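Local coordinates for protein guanine nucleotide exchange factor p115rhogef (Homo sapiens, PDB 1IAP) that acts as a guanine nucleotide exchange factor, probably for Rho, and carries an N-terminal RGS-like domain likely to engage heterotrimeric G-protein alpha subunits, at residues P31-S45 and K173-H187. Numbering follows the deposited sequence.
Sequences PGPLLCCLHADMLGS and KSAAVVNAIGLYMRH
Met42 reaches between Tyr184, Leu183 and His187 of helix 173-187. Its CB lies at the edge of the Tyr184 ring, one face of which is met by Leu38 CB, a CH-pi contact 3.8 Å from the centroid. Turned away from the backbone N and beside the carbonyl carbon, Met42 CG lies over one face of the His187 ring, 3.6 Å from His187 CD2. Met42 SD passes His187 CB at 3.8 Å, and the bend at chi3 (72°) brings CE against Leu183 CD2 and over one face of His39. That imidazole is fixed at its edge: His39 NE2 donates to Ala180 O at 2.9 Å, almost straight (167°) and in the ring plane, while Tyr184 N reaches this oxygen from the opposite face of the carbonyl plane. His187 NE2 donates to Ser45 OG at 3.0 Å, though Ser45 is poorly ordered; OG in turn donates to Met42 O. Shortening His187 to an alanine would probably leave Ser45 OG without its imidazole donor and Met42 CG without the ring face it packs on. Asp41 OD2 salt-bridges Lys12 NZ; Tyr184 OH hydrogen-bonds Lys12 O. Within the all-helical RGS-like domain, the helices run 34° from parallel; helix 15-28 meets Tyr184 and Ile181, and helices 48-63 and 91-103 pack on helix 32-43.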
# COMPACT_ATOMS: atom_id res chain seq x y z
N PRO A 31 6.36 0.61 -7.21
CA PRO A 31 5.27 0.43 -6.25
C PRO A 31 5.61 -0.35 -4.98
O PRO A 31 4.90 -0.23 -3.98
CB PRO A 31 4.22 -0.31 -7.09
CG PRO A 31 5.06 -1.17 -7.97
CD PRO A 31 6.14 -0.21 -8.42
N GLY A 32 6.67 -1.14 -5.03
CA GLY A 32 7.08 -1.96 -3.89
C GLY A 32 7.07 -1.30 -2.52
O GLY A 32 6.36 -1.76 -1.62
N PRO A 33 7.85 -0.23 -2.32
CA PRO A 33 7.95 0.49 -1.04
C PRO A 33 6.63 0.90 -0.41
O PRO A 33 6.40 0.65 0.78
CB PRO A 33 8.81 1.70 -1.41
CG PRO A 33 9.73 1.13 -2.45
CD PRO A 33 8.77 0.36 -3.31
N LEU A 34 5.76 1.54 -1.18
CA LEU A 34 4.47 1.98 -0.66
C LEU A 34 3.58 0.79 -0.33
O LEU A 34 2.96 0.76 0.72
CB LEU A 34 3.75 2.90 -1.66
CG LEU A 34 2.35 3.43 -1.28
CD1 LEU A 34 2.38 4.20 0.04
CD2 LEU A 34 1.83 4.33 -2.40
N LEU A 35 3.54 -0.20 -1.22
CA LEU A 35 2.72 -1.39 -1.01
C LEU A 35 3.17 -2.16 0.23
O LEU A 35 2.35 -2.70 0.97
CB LEU A 35 2.76 -2.29 -2.24
CG LEU A 35 2.12 -1.71 -3.51
CD1 LEU A 35 2.38 -2.63 -4.68
CD2 LEU A 35 0.63 -1.48 -3.29
N CYS A 36 4.48 -2.18 0.44
CA CYS A 36 5.08 -2.86 1.59
C CYS A 36 4.61 -2.21 2.89
O CYS A 36 4.19 -2.89 3.83
CB CYS A 36 6.60 -2.81 1.47
SG CYS A 36 7.49 -3.49 2.87
N CYS A 37 4.66 -0.88 2.94
CA CYS A 37 4.24 -0.13 4.12
C CYS A 37 2.76 -0.36 4.44
O CYS A 37 2.39 -0.48 5.60
CB CYS A 37 4.49 1.37 3.93
SG CYS A 37 6.23 1.86 4.02
N LEU A 38 1.93 -0.42 3.40
CA LEU A 38 0.50 -0.63 3.59
C LEU A 38 0.23 -2.03 4.15
O LEU A 38 -0.57 -2.20 5.07
CB LEU A 38 -0.26 -0.42 2.27
CG LEU A 38 -0.16 0.95 1.61
CD1 LEU A 38 -0.95 0.97 0.29
CD2 LEU A 38 -0.68 2.03 2.55
N HIS A 39 0.91 -3.04 3.61
CA HIS A 39 0.72 -4.41 4.07
C HIS A 39 1.26 -4.61 5.48
O HIS A 39 0.74 -5.43 6.24
CB HIS A 39 1.37 -5.40 3.11
CG HIS A 39 0.59 -5.61 1.85
ND1 HIS A 39 0.66 -6.77 1.11
CD2 HIS A 39 -0.28 -4.80 1.19
CE1 HIS A 39 -0.13 -6.67 0.05
NE2 HIS A 39 -0.71 -5.48 0.08
N ALA A 40 2.29 -3.85 5.84
CA ALA A 40 2.90 -3.93 7.16
C ALA A 40 1.93 -3.38 8.20
O ALA A 40 1.84 -3.89 9.32
CB ALA A 40 4.19 -3.14 7.19
N ASP A 41 1.19 -2.34 7.82
CA ASP A 41 0.22 -1.72 8.70
C ASP A 41 -0.94 -2.69 8.90
O ASP A 41 -1.47 -2.84 10.01
CB ASP A 41 -0.29 -0.42 8.10
CG ASP A 41 -1.15 0.37 9.06
OD1 ASP A 41 -2.38 0.19 9.06
OD2 ASP A 41 -0.58 1.17 9.83
N MET A 42 -1.34 -3.34 7.81
CA MET A 42 -2.42 -4.31 7.79
C MET A 42 -2.08 -5.48 8.71
O MET A 42 -2.95 -6.02 9.40
CB MET A 42 -2.63 -4.78 6.35
CG MET A 42 -3.62 -5.91 6.15
SD MET A 42 -3.97 -6.11 4.38
CE MET A 42 -2.44 -6.82 3.83
N LEU A 43 -0.80 -5.85 8.74
CA LEU A 43 -0.30 -6.94 9.57
C LEU A 43 -0.44 -6.61 11.05
O LEU A 43 -0.74 -7.48 11.87
CB LEU A 43 1.18 -7.21 9.26
CG LEU A 43 1.52 -8.41 8.38
CD1 LEU A 43 0.74 -8.38 7.08
CD2 LEU A 43 3.02 -8.41 8.11
N GLY A 44 -0.24 -5.33 11.38
CA GLY A 44 -0.34 -4.87 12.75
C GLY A 44 -1.73 -4.90 13.36
O GLY A 44 -1.87 -4.73 14.57
N SER A 45 -2.76 -5.12 12.55
CA SER A 45 -4.13 -5.17 13.05
C SER A 45 -4.67 -6.60 13.12
O SER A 45 -5.87 -6.80 13.36
CB SER A 45 -5.05 -4.29 12.19
OG SER A 45 -5.13 -4.77 10.86
N LYS A 173 4.67 -8.52 -12.83
CA LYS A 173 4.76 -7.32 -12.02
C LYS A 173 3.42 -6.60 -11.87
O LYS A 173 3.00 -6.29 -10.76
CB LYS A 173 5.81 -6.36 -12.61
CG LYS A 173 5.99 -5.06 -11.84
CD LYS A 173 7.20 -4.30 -12.35
CE LYS A 173 7.33 -2.93 -11.69
NZ LYS A 173 6.21 -2.01 -12.07
N SER A 174 2.73 -6.37 -12.98
CA SER A 174 1.45 -5.69 -12.91
C SER A 174 0.42 -6.50 -12.12
O SER A 174 -0.38 -5.94 -11.38
CB SER A 174 0.93 -5.37 -14.32
OG SER A 174 0.65 -6.55 -15.04
N ALA A 175 0.49 -7.83 -12.24
CA ALA A 175 -0.43 -8.70 -11.52
C ALA A 175 -0.15 -8.62 -10.02
O ALA A 175 -1.08 -8.57 -9.21
CB ALA A 175 -0.29 -10.13 -12.00
N ALA A 176 1.13 -8.57 -9.66
CA ALA A 176 1.54 -8.48 -8.26
C ALA A 176 1.06 -7.18 -7.63
O ALA A 176 0.64 -7.15 -6.48
CB ALA A 176 3.06 -8.58 -8.15
N VAL A 177 1.10 -6.10 -8.41
CA VAL A 177 0.66 -4.79 -7.95
C VAL A 177 -0.86 -4.78 -7.74
O VAL A 177 -1.35 -4.32 -6.72
CB VAL A 177 1.05 -3.68 -8.95
CG1 VAL A 177 0.36 -2.37 -8.62
CG2 VAL A 177 2.56 -3.50 -8.95
N VAL A 178 -1.60 -5.30 -8.72
CA VAL A 178 -3.05 -5.35 -8.60
C VAL A 178 -3.48 -6.20 -7.39
O VAL A 178 -4.34 -5.78 -6.61
CB VAL A 178 -3.70 -5.86 -9.90
CG1 VAL A 178 -5.18 -6.19 -9.67
CG2 VAL A 178 -3.57 -4.80 -10.98
N ASN A 179 -2.84 -7.36 -7.22
CA ASN A 179 -3.15 -8.24 -6.09
C ASN A 179 -2.85 -7.53 -4.78
O ASN A 179 -3.65 -7.56 -3.84
CB ASN A 179 -2.29 -9.51 -6.16
CG ASN A 179 -2.68 -10.43 -7.29
OD1 ASN A 179 -3.77 -10.30 -7.85
ND2 ASN A 179 -1.81 -11.37 -7.63
N ALA A 180 -1.70 -6.88 -4.72
CA ALA A 180 -1.27 -6.17 -3.52
C ALA A 180 -2.24 -5.06 -3.15
O ALA A 180 -2.61 -4.91 -1.98
CB ALA A 180 0.13 -5.60 -3.72
N ILE A 181 -2.65 -4.26 -4.14
CA ILE A 181 -3.60 -3.18 -3.88
C ILE A 181 -4.94 -3.79 -3.48
O ILE A 181 -5.57 -3.36 -2.51
CB ILE A 181 -3.76 -2.25 -5.11
CG1 ILE A 181 -2.46 -1.47 -5.33
CG2 ILE A 181 -4.91 -1.28 -4.91
CD1 ILE A 181 -2.36 -0.77 -6.68
N GLY A 182 -5.34 -4.85 -4.18
CA GLY A 182 -6.59 -5.52 -3.88
C GLY A 182 -6.65 -5.99 -2.44
O GLY A 182 -7.65 -5.78 -1.74
N LEU A 183 -5.56 -6.59 -1.98
CA LEU A 183 -5.47 -7.10 -0.62
C LEU A 183 -5.69 -6.02 0.43
O LEU A 183 -6.49 -6.18 1.35
CB LEU A 183 -4.12 -7.80 -0.39
CG LEU A 183 -3.94 -8.55 0.93
CD1 LEU A 183 -4.93 -9.71 1.00
CD2 LEU A 183 -2.51 -9.07 1.03
N TYR A 184 -5.00 -4.89 0.26
CA TYR A 184 -5.12 -3.80 1.21
C TYR A 184 -6.47 -3.09 1.15
O TYR A 184 -7.00 -2.67 2.19
CB TYR A 184 -3.98 -2.79 1.03
CG TYR A 184 -3.95 -1.76 2.13
CD1 TYR A 184 -3.42 -2.05 3.38
CD2 TYR A 184 -4.51 -0.50 1.94
CE1 TYR A 184 -3.44 -1.12 4.42
CE2 TYR A 184 -4.54 0.44 2.97
CZ TYR A 184 -4.01 0.12 4.20
OH TYR A 184 -4.03 1.04 5.22
N MET A 185 -7.02 -2.93 -0.05
CA MET A 185 -8.31 -2.26 -0.21
C MET A 185 -9.41 -3.07 0.49
O MET A 185 -10.30 -2.51 1.12
CB MET A 185 -8.65 -2.08 -1.69
CG MET A 185 -7.94 -0.89 -2.34
SD MET A 185 -8.47 0.71 -1.60
CE MET A 185 -6.87 1.57 -1.49
N ARG A 186 -9.30 -4.39 0.41
CA ARG A 186 -10.26 -5.30 1.05
C ARG A 186 -10.21 -5.07 2.56
O ARG A 186 -11.22 -5.14 3.25
CB ARG A 186 -9.87 -6.73 0.71
CG ARG A 186 -10.93 -7.78 0.93
CD ARG A 186 -10.49 -9.07 0.27
NE ARG A 186 -10.19 -8.87 -1.15
CZ ARG A 186 -9.10 -9.30 -1.77
NH1 ARG A 186 -8.17 -9.97 -1.11
NH2 ARG A 186 -8.93 -9.03 -3.06
N HIS A 187 -9.01 -4.73 3.05
CA HIS A 187 -8.79 -4.44 4.47
C HIS A 187 -9.51 -3.15 4.88
O HIS A 187 -9.87 -2.98 6.04
CB HIS A 187 -7.28 -4.32 4.73
CG HIS A 187 -6.93 -4.00 6.15
ND1 HIS A 187 -6.57 -2.74 6.56
CD2 HIS A 187 -6.88 -4.79 7.25
CE1 HIS A 187 -6.30 -2.76 7.86
NE2 HIS A 187 -6.49 -3.99 8.30
O HOH W 1 -4.92 0.15 7.88